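PDB 1VPK: DNA polymerase III, beta subunit, which probably confers processivity on the replicative DNA polymerase by forming a ring-shaped head-to-tail homodimer that encircles DNA and tethers the enzyme to it. Local coordinates for residues 79-83 and 119-124; 203-209 and 245-250; 220-225 and 236-240; 342-348 and 360-365. All coordinates share one frame. Where two conformers were deposited one is given. Numbering follows the deposited sequence.

Interaction 1: residues 79-83 and 119-124; sequences RFVVP and ITTMPA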
loop_
_atom_site.group_PDB
_atom_site.type_symbol
_atom_site.label_atom_id
_atom_site.label_comp_id
_atom_site.label_asym_id
_atom_site.label_seq_id
_atom_site.Cartn_x
_atom_site.Cartn_y
_atom_site.Cartn_z
ATOM N N ARG A 79 32.308 -10.853 18.663
ATOM C CA ARG A 79 30.941 -10.862 19.246
ATOM C C ARG A 79 30.564 -9.376 19.316
ATOM O O ARG A 79 31.230 -8.616 20.006
ATOM C CB ARG A 79 30.919 -11.512 20.642
ATOM C CG ARG A 79 29.531 -11.833 21.181
ATOM C CD ARG A 79 29.541 -12.613 22.581
ATOM N NE ARG A 79 28.176 -13.124 22.915
ATOM C CZ ARG A 79 27.259 -12.467 23.632
ATOM N NH1 ARG A 79 27.509 -11.262 24.112
ATOM N NH2 ARG A 79 26.060 -12.981 23.837
ATOM N N PHE A 80 29.548 -8.954 18.570
ATOM C CA PHE A 80 29.158 -7.530 18.515
ATOM C C PHE A 80 27.712 -7.459 18.071
ATOM O O PHE A 80 27.123 -8.454 17.626
ATOM C CB PHE A 80 30.081 -6.740 17.567
ATOM C CG PHE A 80 30.102 -7.289 16.158
ATOM C CD1 PHE A 80 29.183 -6.881 15.198
ATOM C CD2 PHE A 80 31.012 -8.270 15.812
ATOM C CE1 PHE A 80 29.177 -7.447 13.937
ATOM C CE2 PHE A 80 31.036 -8.795 14.538
ATOM C CZ PHE A 80 30.134 -8.392 13.605
ATOM N N VAL A 81 27.133 -6.265 18.185
ATOM C CA VAL A 81 25.753 -6.051 17.791
ATOM C C VAL A 81 25.763 -5.031 16.648
ATOM O O VAL A 81 26.590 -4.094 16.643
ATOM C CB VAL A 81 24.918 -5.622 19.011
ATOM C CG1 VAL A 81 23.461 -5.354 18.674
ATOM C CG2 VAL A 81 25.009 -6.703 20.099
ATOM N N VAL A 82 24.891 -5.249 15.681
ATOM C CA VAL A 82 24.669 -4.299 14.608
ATOM C C VAL A 82 23.184 -3.868 14.520
ATOM O O VAL A 82 22.282 -4.679 14.758
ATOM C CB VAL A 82 25.185 -4.859 13.239
ATOM C CG1 VAL A 82 26.682 -4.543 13.097
ATOM C CG2 VAL A 82 24.906 -6.308 13.091
ATOM N N PRO A 83 22.932 -2.626 14.086
ATOM C CA PRO A 83 21.562 -2.116 14.164
ATOM C C PRO A 83 20.633 -2.915 13.253
ATOM O O PRO A 83 20.998 -3.217 12.119
ATOM C CB PRO A 83 21.685 -0.641 13.731
ATOM C CG PRO A 83 23.029 -0.471 13.128
ATOM C CD PRO A 83 23.859 -1.679 13.438
ATOM N N ILE A 119 29.265 -0.643 8.541
ATOM C CA ILE A 119 28.209 -0.407 9.528
ATOM C C ILE A 119 28.858 -0.368 10.915
ATOM O O ILE A 119 29.545 -1.285 11.300
ATOM C CB ILE A 119 27.135 -1.534 9.452
ATOM C CG1 ILE A 119 26.602 -1.699 8.011
ATOM C CG2 ILE A 119 25.997 -1.268 10.373
ATOM C CD1 ILE A 119 25.878 -0.477 7.464
ATOM N N THR A 120 28.660 0.721 11.644
ATOM C CA THR A 120 29.182 0.865 12.998
ATOM C C THR A 120 28.586 -0.237 13.964
ATOM O O THR A 120 27.393 -0.608 13.940
ATOM C CB THR A 120 29.012 2.380 13.387
ATOM O OG1 THR A 120 27.888 2.943 12.680
ATOM C CG2 THR A 120 30.194 3.166 12.901
ATOM N N THR A 121 29.474 -0.899 14.679
ATOM C CA THR A 121 29.030 -1.955 15.584
ATOM C C THR A 121 28.756 -1.386 16.960
ATOM O O THR A 121 29.320 -0.345 17.319
ATOM C CB THR A 121 30.102 -3.064 15.703
ATOM O OG1 THR A 121 31.297 -2.508 16.278
ATOM C CG2 THR A 121 30.400 -3.616 14.344
ATOM N N MET A 122 27.958 -2.108 17.735
ATOM C CA MET A 122 27.703 -1.847 19.166
ATOM C C MET A 122 28.225 -2.997 20.066
ATOM O O MET A 122 28.416 -4.140 19.611
ATOM C CB MET A 122 26.195 -1.789 19.419
ATOM C CG MET A 122 25.477 -0.477 19.108
ATOM S SD MET A 122 23.674 -0.777 18.945
ATOM C CE MET A 122 23.752 -1.233 17.225
ATOM N N PRO A 123 28.437 -2.711 21.350
ATOM C CA PRO A 123 28.928 -3.697 22.301
ATOM C C PRO A 123 27.972 -4.785 22.522
ATOM O O PRO A 123 26.762 -4.547 22.538
ATOM C CB PRO A 123 29.058 -2.878 23.606
ATOM C CG PRO A 123 29.190 -1.507 23.145
ATOM C CD PRO A 123 28.296 -1.391 22.003
ATOM N N ALA A 124 28.466 -6.006 22.668
ATOM C CA ALA A 124 27.556 -7.129 22.903
ATOM C C ALA A 124 27.565 -7.573 24.358
ATOM O O ALA A 124 26.872 -8.504 24.702
ATOM C CB ALA A 124 27.925 -8.309 22.019
HETATM O O HOH W 1 31.184 -6.390 21.690
#
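This is a single antiparallel bridge within the N-terminal clamp domain: the chain leaving strand 115-120 crosses to pair with strand 78-83, an edge of the sheet that runs on into the central domain. Val81 and Met122 form the hydrogen-bonded pair, Val81 N giving to Met122 O at 2.9 Å and Met122 N to Val81 O at 2.6 Å, both nearly straight. Two residues further a water replaces the direct pairing, donating to Arg79 O (2.8 Å) and accepting from Ala124 N (2.9 Å). Apolar groups pack along the seam: Val81 CG2 meets Ala124 CB at 3.8 Å, and Pro83 CD lies 3.8 Å from both Met122 CE and Ile119 CG2. Ile119 pairs with a strand of the second subunit and Thr120 OG1 bonds to Asp309 O of that chain, so the contact borders the dimer interface. Arg79 NH1 adds a weak bond to Ala124 O (2.9 Å), while its NH2 reaches Phe127 O. Backbone bonds thus set the register, with aliphatic packing sealing the join.

Interaction 2: residues 203-209 and 245-250; sequences FLLSLKS and MRVVDA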
loop_
_atom_site.group_PDB
_atom_site.type_symbol
_atom_site.label_atom_id
_atom_site.label_comp_id
_atom_site.label_asym_id
_atom_site.label_seq_id
_atom_site.Cartn_x
_atom_site.Cartn_y
_atom_site.Cartn_z
ATOM N N PHE A 203 -0.497 -23.867 26.674
ATOM C CA PHE A 203 0.255 -22.672 26.994
ATOM C C PHE A 203 -0.187 -21.513 26.074
ATOM O O PHE A 203 -0.685 -21.725 24.974
ATOM C CB PHE A 203 1.753 -22.929 26.838
ATOM C CG PHE A 203 2.151 -23.575 25.520
ATOM C CD1 PHE A 203 2.396 -22.789 24.382
ATOM C CD2 PHE A 203 2.311 -24.971 25.438
ATOM C CE1 PHE A 203 2.762 -23.372 23.182
ATOM C CE2 PHE A 203 2.699 -25.568 24.244
ATOM C CZ PHE A 203 2.910 -24.787 23.113
ATOM N N LEU A 204 0.039 -20.291 26.537
ATOM C CA LEU A 204 -0.224 -19.096 25.751
ATOM C C LEU A 204 1.113 -18.493 25.301
ATOM O O LEU A 204 2.008 -18.288 26.109
ATOM C CB LEU A 204 -0.980 -18.106 26.613
ATOM C CG LEU A 204 -1.384 -16.761 26.012
ATOM C CD1 LEU A 204 -2.302 -16.867 24.853
ATOM C CD2 LEU A 204 -1.982 -15.874 27.096
ATOM N N LEU A 205 1.262 -18.273 24.004
ATOM C CA LEU A 205 2.388 -17.500 23.497
ATOM C C LEU A 205 1.863 -16.144 23.031
ATOM O O LEU A 205 0.747 -16.047 22.458
ATOM C CB LEU A 205 3.087 -18.243 22.354
ATOM C CG LEU A 205 3.731 -19.610 22.667
ATOM C CD1 LEU A 205 4.296 -20.196 21.398
ATOM C CD2 LEU A 205 4.807 -19.543 23.785
ATOM N N SER A 206 2.651 -15.107 23.290
ATOM C CA SER A 206 2.304 -13.710 22.980
ATOM C C SER A 206 2.172 -13.523 21.479
ATOM O O SER A 206 2.706 -14.319 20.683
ATOM C CB SER A 206 3.356 -12.715 23.523
ATOM O OG SER A 206 4.536 -12.658 22.686
ATOM N N LEU A 207 1.480 -12.458 21.081
ATOM C CA LEU A 207 1.329 -12.176 19.673
ATOM C C LEU A 207 2.682 -11.898 19.025
ATOM O O LEU A 207 2.942 -12.401 17.927
ATOM C CB LEU A 207 0.375 -11.006 19.466
ATOM C CG LEU A 207 0.042 -10.609 18.022
ATOM C CD1 LEU A 207 -0.434 -11.788 17.206
ATOM C CD2 LEU A 207 -0.991 -9.537 18.083
ATOM N N LYS A 208 3.554 -11.157 19.716
ATOM C CA LYS A 208 4.901 -10.906 19.210
ATOM C C LYS A 208 5.695 -12.227 19.001
ATOM O O LYS A 208 6.352 -12.396 17.983
ATOM C CB LYS A 208 5.673 -9.905 20.073
ATOM C CG LYS A 208 7.094 -9.680 19.513
ATOM C CD LYS A 208 7.564 -8.273 19.375
ATOM C CE LYS A 208 9.061 -8.246 18.972
ATOM N NZ LYS A 208 9.824 -7.363 19.819
ATOM N N SER A 209 5.567 -13.172 19.929
ATOM C CA SER A 209 6.232 -14.455 19.809
ATOM C C SER A 209 5.702 -15.218 18.597
ATOM O O SER A 209 6.462 -15.771 17.823
ATOM C CB SER A 209 6.055 -15.290 21.073
ATOM O OG SER A 209 6.853 -14.825 22.136
ATOM N N MET A 245 10.719 -19.081 23.383
ATOM C CA MET A 245 9.755 -18.057 23.777
ATOM C C MET A 245 9.289 -18.316 25.179
ATOM O O MET A 245 8.892 -19.442 25.485
ATOM C CB MET A 245 8.561 -18.113 22.849
ATOM C CG MET A 245 8.864 -17.709 21.471
ATOM S SD MET A 245 7.860 -18.473 20.194
ATOM C CE MET A 245 8.313 -20.224 20.353
ATOM N N ARG A 246 9.300 -17.296 26.037
ATOM C CA ARG A 246 8.692 -17.443 27.372
ATOM C C ARG A 246 7.201 -17.403 27.247
ATOM O O ARG A 246 6.639 -16.543 26.591
ATOM C CB ARG A 246 9.130 -16.368 28.365
ATOM C CG ARG A 246 10.662 -16.420 28.683
ATOM C CD ARG A 246 11.139 -15.187 29.478
ATOM N NE ARG A 246 10.354 -14.950 30.704
ATOM C CZ ARG A 246 10.589 -15.532 31.885
ATOM N NH1 ARG A 246 11.576 -16.416 32.025
ATOM N NH2 ARG A 246 9.832 -15.234 32.936
ATOM N N VAL A 247 6.566 -18.333 27.942
ATOM C CA VAL A 247 5.126 -18.529 27.909
ATOM C C VAL A 247 4.400 -17.349 28.574
ATOM O O VAL A 247 4.962 -16.737 29.449
ATOM C CB VAL A 247 4.903 -19.917 28.586
ATOM C CG1 VAL A 247 3.884 -19.925 29.663
ATOM C CG2 VAL A 247 4.784 -20.947 27.512
ATOM N N VAL A 248 3.207 -16.970 28.145
ATOM C CA VAL A 248 2.573 -15.846 28.828
ATOM C C VAL A 248 2.070 -16.235 30.245
ATOM O O VAL A 248 1.397 -17.239 30.422
ATOM C CB VAL A 248 1.466 -15.221 28.007
ATOM C CG1 VAL A 248 0.869 -14.038 28.747
ATOM C CG2 VAL A 248 2.018 -14.779 26.642
ATOM N N ASP A 249 2.392 -15.422 31.233
ATOM C CA ASP A 249 1.920 -15.655 32.590
ATOM C C ASP A 249 0.498 -15.120 32.792
ATOM O O ASP A 249 0.266 -14.185 33.559
ATOM C CB ASP A 249 2.860 -15.003 33.562
ATOM C CG ASP A 249 2.515 -15.312 34.977
ATOM O OD1 ASP A 249 1.625 -16.155 35.214
ATOM O OD2 ASP A 249 3.133 -14.706 35.849
ATOM N N ALA A 250 -0.445 -15.701 32.076
ATOM C CA ALA A 250 -1.804 -15.262 32.155
ATOM C C ALA A 250 -2.639 -16.447 31.789
ATOM O O ALA A 250 -2.206 -17.317 31.022
ATOM C CB ALA A 250 -2.045 -14.111 31.192
HETATM O O HOH W 2 0.729 -19.694 29.277
HETATM O O HOH W 3 5.423 -15.544 24.432
#
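One direct backbone hydrogen bond joins strand 201-206 to the chain that runs on from strand 241-246 in the central clamp domain: Val248 N gives to Leu204 O at 2.7 Å and 178°. Two waters extend the link. The first accepts from Leu204 N (2.9 Å) and donates to Val248 O (2.8 Å); the second accepts from Ser206 N (3.0 Å), donates to Arg246 O (2.7 Å) and bonds Ser209 OG (2.8 Å). At the start of helix 207-218, Ser206 is the N-cap, its OG accepting from Ser209 N at 3.0 Å; Glu62 also bonds this OG, and Thr63 that of Ser209. Apolar packing follows. Leu204 CD2 lies 3.6 Å from Val248 CB, Leu205 CD2 touches Met245 CB (4.1 Å) and Val247 CG2 (4.0 Å), and Phe203 CB meets Val247 CG2 at 3.7 Å, its ring stacking on Trp171. Water therefore takes over much of the polar pairing of a continuous ladder, while Leu204 with Val248, and Leu205 with Val247, pack on the two faces of the join.

Interaction 3: residues 220-225 and 236-240; sequences TTEPTI and LSTND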
loop_
_atom_site.group_PDB
_atom_site.type_symbol
_atom_site.label_atom_id
_atom_site.label_comp_id
_atom_site.label_asym_id
_atom_site.label_seq_id
_atom_site.Cartn_x
_atom_site.Cartn_y
_atom_site.Cartn_z
ATOM N N THR A 220 11.499 -21.311 6.343
ATOM C CA THR A 220 12.224 -22.578 6.322
ATOM C C THR A 220 11.740 -23.468 5.158
ATOM O O THR A 220 10.562 -23.498 4.816
ATOM C CB THR A 220 12.179 -23.333 7.685
ATOM O OG1 THR A 220 12.931 -24.550 7.579
ATOM C CG2 THR A 220 10.806 -23.687 8.069
ATOM N N THR A 221 12.668 -24.184 4.556
ATOM C CA THR A 221 12.311 -25.136 3.518
ATOM C C THR A 221 12.240 -26.537 4.111
ATOM O O THR A 221 12.010 -27.496 3.384
ATOM C CB THR A 221 13.315 -25.097 2.342
ATOM O OG1 THR A 221 14.566 -25.675 2.742
ATOM C CG2 THR A 221 13.550 -23.636 1.879
ATOM N N GLU A 222 12.423 -26.675 5.422
ATOM C CA GLU A 222 12.457 -28.008 5.962
ATOM C C GLU A 222 11.051 -28.575 6.239
ATOM O O GLU A 222 10.148 -27.843 6.625
ATOM C CB GLU A 222 13.420 -28.110 7.137
ATOM C CG GLU A 222 12.874 -27.856 8.512
ATOM C CD GLU A 222 13.909 -28.214 9.576
ATOM O OE1 GLU A 222 15.115 -27.942 9.295
ATOM O OE2 GLU A 222 13.528 -28.765 10.655
ATOM N N PRO A 223 10.857 -29.883 5.954
ATOM C CA PRO A 223 9.513 -30.532 5.920
ATOM C C PRO A 223 8.741 -30.559 7.247
ATOM O O PRO A 223 7.510 -30.466 7.267
ATOM C CB PRO A 223 9.828 -31.970 5.452
ATOM C CG PRO A 223 11.118 -31.877 4.804
ATOM C CD PRO A 223 11.900 -30.845 5.563
ATOM N N THR A 224 9.466 -30.709 8.342
ATOM C CA THR A 224 8.867 -30.674 9.668
ATOM C C THR A 224 9.690 -29.818 10.609
ATOM O O THR A 224 10.849 -29.539 10.339
ATOM C CB THR A 224 8.808 -32.062 10.278
ATOM O OG1 THR A 224 10.134 -32.580 10.388
ATOM C CG2 THR A 224 8.021 -32.980 9.426
ATOM N N ILE A 225 9.076 -29.391 11.704
ATOM C CA ILE A 225 9.764 -28.618 12.756
ATOM C C ILE A 225 9.470 -29.246 14.132
ATOM O O ILE A 225 8.478 -29.969 14.301
ATOM C CB ILE A 225 9.330 -27.140 12.804
ATOM C CG1 ILE A 225 7.833 -26.985 13.062
ATOM C CG2 ILE A 225 9.734 -26.408 11.541
ATOM C CD1 ILE A 225 7.483 -26.950 14.545
ATOM N N LEU A 236 10.925 -23.674 19.468
ATOM C CA LEU A 236 10.561 -24.084 18.139
ATOM C C LEU A 236 11.869 -24.136 17.350
ATOM O O LEU A 236 12.536 -23.106 17.182
ATOM C CB LEU A 236 9.626 -23.054 17.530
ATOM C CG LEU A 236 8.875 -23.440 16.264
ATOM C CD1 LEU A 236 7.410 -23.715 16.617
ATOM C CD2 LEU A 236 8.942 -22.331 15.258
ATOM N N SER A 237 12.236 -25.328 16.896
ATOM C CA SER A 237 13.559 -25.591 16.325
ATOM C C SER A 237 13.437 -26.125 14.902
ATOM O O SER A 237 12.593 -27.010 14.622
ATOM C CB SER A 237 14.264 -26.695 17.139
ATOM O OG SER A 237 14.559 -26.253 18.452
ATOM N N THR A 238 14.296 -25.607 14.028
ATOM C CA THR A 238 14.625 -26.242 12.763
ATOM C C THR A 238 16.087 -26.715 12.867
ATOM O O THR A 238 16.702 -26.647 13.930
ATOM C CB THR A 238 14.459 -25.281 11.561
ATOM O OG1 THR A 238 15.510 -24.300 11.561
ATOM C CG2 THR A 238 13.106 -24.565 11.618
ATOM N N ASN A 239 16.601 -27.248 11.760
ATOM C CA ASN A 239 17.995 -27.643 11.579
ATOM C C ASN A 239 18.994 -26.590 12.103
ATOM O O ASN A 239 19.886 -26.915 12.899
ATOM C CB ASN A 239 18.185 -27.812 10.055
ATOM C CG ASN A 239 19.421 -28.559 9.679
ATOM O OD1 ASN A 239 19.719 -29.630 10.228
ATOM N ND2 ASN A 239 20.132 -28.038 8.671
ATOM N N ASP A 240 18.771 -25.334 11.704
ATOM C CA ASP A 240 19.755 -24.232 11.789
ATOM C C ASP A 240 19.327 -23.098 12.726
ATOM O O ASP A 240 20.121 -22.188 12.968
ATOM C CB ASP A 240 19.875 -23.551 10.422
ATOM C CG ASP A 240 20.649 -24.306 9.433
ATOM O OD1 ASP A 240 21.345 -25.293 9.774
ATOM O OD2 ASP A 240 20.551 -23.893 8.256
#
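Leu236, on strand 233-237 of a beta hairpin in the central clamp domain, begins the contact with plain packing: its CD1 lies 3.8 Å from CD1 of Ile225, on the partner strand 224-229. At Ser237 the backbone comes in, Ser237 O sitting 3.7 Å from Ile225 CB, while the serine hydroxyl is taken up by Glu242. Thr238, just past the strand, is the nearest match for Ile225 in the register, their CA atoms 5.4 Å apart. Its methyl CG2 meets Ile225 CG2 at 3.8 Å and Thr220 OG1 at 4.0 Å, so it fits between the two ends of the 220-225 segment. Asn239 supplies the direct hydrogen bond of the contact: Asn239 N gives to Glu222 OE1 at 3.0 Å and 166°, the carboxylate reaching across the open end of the hairpin to meet a backbone amide. Glu222 itself is held by an ST turn in which its N donates to Thr220 OG1 at 3.1 Å. At Asp240 the chain turns back toward strand 241-246, its N bonding weakly to Thr238 OG1 (3.4 Å) and its carboxylate forming a salt bridge with Lys25. The bend at 220-223 follows helix 207-218 and leads into strand 224-229, which lies in the sheet between 233-237 and 137-142; on the helical side, Ile225 packs against Thr143 and Leu146 of helix 143-153.

Interaction 4: residues 342-348 and 360-365; sequences IETEEIE and INPLDI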
loop_
_atom_site.group_PDB
_atom_site.type_symbol
_atom_site.label_atom_id
_atom_site.label_comp_id
_atom_site.label_asym_id
_atom_site.label_seq_id
_atom_site.Cartn_x
_atom_site.Cartn_y
_atom_site.Cartn_z
ATOM N N ILE A 342 -11.117 -18.129 5.123
ATOM C CA ILE A 342 -11.746 -19.373 4.702
ATOM C C ILE A 342 -11.470 -19.588 3.236
ATOM O O ILE A 342 -11.522 -18.655 2.426
ATOM C CB ILE A 342 -13.245 -19.337 4.992
ATOM C CG1 ILE A 342 -13.466 -19.372 6.515
ATOM C CG2 ILE A 342 -13.987 -20.490 4.295
ATOM C CD1 ILE A 342 -14.881 -19.243 6.952
ATOM N N GLU A 343 -11.201 -20.835 2.883
ATOM C CA GLU A 343 -10.800 -21.169 1.511
ATOM C C GLU A 343 -11.897 -21.829 0.695
ATOM O O GLU A 343 -11.839 -21.789 -0.529
ATOM C CB GLU A 343 -9.540 -22.030 1.561
ATOM C CG GLU A 343 -8.548 -21.442 2.588
ATOM C CD GLU A 343 -7.109 -21.930 2.452
ATOM O OE1 GLU A 343 -6.679 -22.381 1.339
ATOM O OE2 GLU A 343 -6.399 -21.819 3.487
ATOM N N THR A 344 -12.923 -22.369 1.336
ATOM C CA THR A 344 -14.043 -22.943 0.596
ATOM C C THR A 344 -14.918 -21.885 -0.073
ATOM O O THR A 344 -14.973 -20.754 0.383
ATOM C CB THR A 344 -14.949 -23.836 1.494
ATOM O OG1 THR A 344 -15.432 -23.088 2.624
ATOM C CG2 THR A 344 -14.172 -25.000 1.992
ATOM N N GLU A 345 -15.619 -22.277 -1.136
ATOM C CA GLU A 345 -16.474 -21.374 -1.890
ATOM C C GLU A 345 -17.743 -21.037 -1.159
ATOM O O GLU A 345 -18.314 -19.978 -1.410
ATOM C CB GLU A 345 -16.852 -21.950 -3.236
ATOM C CG GLU A 345 -15.694 -22.156 -4.128
ATOM C CD GLU A 345 -16.062 -22.820 -5.437
ATOM O OE1 GLU A 345 -17.216 -22.731 -5.871
ATOM O OE2 GLU A 345 -15.169 -23.458 -6.036
ATOM N N GLU A 346 -18.169 -21.956 -0.277
ATOM C CA GLU A 346 -19.348 -21.811 0.549
ATOM C C GLU A 346 -18.980 -21.856 2.018
ATOM O O GLU A 346 -18.076 -22.572 2.429
ATOM C CB GLU A 346 -20.355 -22.939 0.263
ATOM C CG GLU A 346 -20.940 -22.918 -1.142
ATOM C CD GLU A 346 -21.955 -21.838 -1.362
ATOM O OE1 GLU A 346 -22.744 -21.564 -0.445
ATOM O OE2 GLU A 346 -22.003 -21.269 -2.468
ATOM N N ILE A 347 -19.718 -21.102 2.803
ATOM C CA ILE A 347 -19.549 -21.066 4.248
ATOM C C ILE A 347 -20.920 -21.258 4.921
ATOM O O ILE A 347 -21.982 -21.064 4.280
ATOM C CB ILE A 347 -18.887 -19.732 4.730
ATOM C CG1 ILE A 347 -19.777 -18.512 4.470
ATOM C CG2 ILE A 347 -17.552 -19.509 4.027
ATOM C CD1 ILE A 347 -20.320 -17.886 5.693
ATOM N N GLU A 348 -20.885 -21.646 6.196
ATOM C CA GLU A 348 -22.072 -21.614 7.023
ATOM C C GLU A 348 -21.981 -20.582 8.110
ATOM O O GLU A 348 -20.915 -20.343 8.680
ATOM C CB GLU A 348 -22.330 -22.923 7.771
ATOM C CG GLU A 348 -22.190 -24.142 7.046
ATOM C CD GLU A 348 -22.820 -25.275 7.831
ATOM O OE1 GLU A 348 -22.810 -25.260 9.100
ATOM O OE2 GLU A 348 -23.361 -26.152 7.167
ATOM N N ILE A 360 -19.196 -19.134 12.427
ATOM C CA ILE A 360 -18.935 -19.250 11.018
ATOM C C ILE A 360 -17.897 -20.353 10.730
ATOM O O ILE A 360 -16.792 -20.442 11.357
ATOM C CB ILE A 360 -18.472 -17.918 10.427
ATOM C CG1 ILE A 360 -19.545 -16.841 10.648
ATOM C CG2 ILE A 360 -18.178 -18.091 8.937
ATOM C CD1 ILE A 360 -19.082 -15.458 10.352
ATOM N N ASN A 361 -18.238 -21.203 9.769
ATOM C CA ASN A 361 -17.297 -22.232 9.363
ATOM C C ASN A 361 -17.332 -22.503 7.872
ATOM O O ASN A 361 -18.316 -22.222 7.226
ATOM C CB ASN A 361 -17.559 -23.509 10.175
ATOM C CG ASN A 361 -18.977 -23.906 10.192
ATOM O OD1 ASN A 361 -19.726 -23.558 11.130
ATOM N ND2 ASN A 361 -19.370 -24.713 9.202
ATOM N N PRO A 362 -16.261 -23.094 7.333
ATOM C CA PRO A 362 -16.317 -23.572 5.951
ATOM C C PRO A 362 -17.310 -24.703 5.850
ATOM O O PRO A 362 -17.474 -25.439 6.815
ATOM C CB PRO A 362 -14.928 -24.103 5.676
ATOM C CG PRO A 362 -14.239 -24.092 6.885
ATOM C CD PRO A 362 -15.003 -23.436 7.978
ATOM N N LEU A 363 -17.960 -24.840 4.689
ATOM C CA LEU A 363 -18.948 -25.870 4.496
ATOM C C LEU A 363 -18.251 -27.186 4.393
ATOM O O LEU A 363 -17.399 -27.381 3.552
ATOM C CB LEU A 363 -19.785 -25.610 3.229
ATOM C CG LEU A 363 -20.837 -26.636 2.827
ATOM C CD1 LEU A 363 -21.939 -26.650 3.929
ATOM C CD2 LEU A 363 -21.429 -26.343 1.481
ATOM N N ASP A 364 -18.670 -28.109 5.244
ATOM C CA ASP A 364 -18.257 -29.512 5.207
ATOM C C ASP A 364 -16.763 -29.759 5.436
ATOM O O ASP A 364 -16.199 -30.719 4.940
ATOM C CB ASP A 364 -18.713 -30.167 3.916
ATOM C CG ASP A 364 -20.214 -30.389 3.867
ATOM O OD1 ASP A 364 -20.852 -30.570 4.929
ATOM O OD2 ASP A 364 -20.748 -30.367 2.752
ATOM N N ILE A 365 -16.139 -28.876 6.182
ATOM C CA ILE A 365 -14.708 -28.962 6.479
ATOM C C ILE A 365 -14.639 -28.828 7.957
ATOM O O ILE A 365 -15.141 -27.874 8.509
ATOM C CB ILE A 365 -13.887 -27.840 5.838
ATOM C CG1 ILE A 365 -13.959 -27.914 4.318
ATOM C CG2 ILE A 365 -12.439 -27.919 6.311
ATOM C CD1 ILE A 365 -13.314 -29.117 3.724
#
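Ile342, Ile347, Ile360 and Pro362 form the apolar centre at the open end of a beta hairpin, strands 346-351 and 358-362, in the C-terminal clamp domain. Ile360 CG2 receives Ile342 CD1 at 4.0 Å and Ile347 CD1 at 3.9 Å, while Ile342 CG2 touches Pro362 CB at 4.0 Å; Ile360 also packs on Ile335 and Val338 of helix 332-341. Ile347 and Pro362 are an antiparallel non-hydrogen-bonded pair, as suits a proline without an amide hydrogen, and Glu348 and Asn361 a hydrogen-bonded one, with Glu348 N to Asn361 O at 2.8 Å and Asn361 N to Glu348 O at 3.0 Å. Pro362 opens a type II turn that ends at Ile365, and Leu363 N still donates to Glu346 O (3.2 Å), an acceptor that Thr344 OG1 shares at 2.7 Å. At the polar edge Glu348 OE1 makes its salt bridge with Lys266, and Asn361 ND2, 3.1 Å from its acceptor Pro362 O, adds only a weak bond to Glu348 OE1 at 3.5 Å.

How the interactions relate
From the N terminus, interaction 1 closes the first loop, within the N-terminal domain, and links two sheets. Interaction 2 opens later, at 203-209, and is completed only at 245-250; between those ends the chain makes helix 207-218 and the hairpin whose base is interaction 3, so 3 nests within 2. These two touch, Met245 CE lying 4.2 Å from Leu236 CB, and strands 233-237 and 241-246 are sheet neighbours. Their sheet also contains strand 78-83 of interaction 1, joining N-terminal and central domains. Interaction 4 follows in series in the C-terminal domain, its centre about 50 Å from that of interaction 1, yet its hairpin shares a sheet with strand 201-206 of interaction 2.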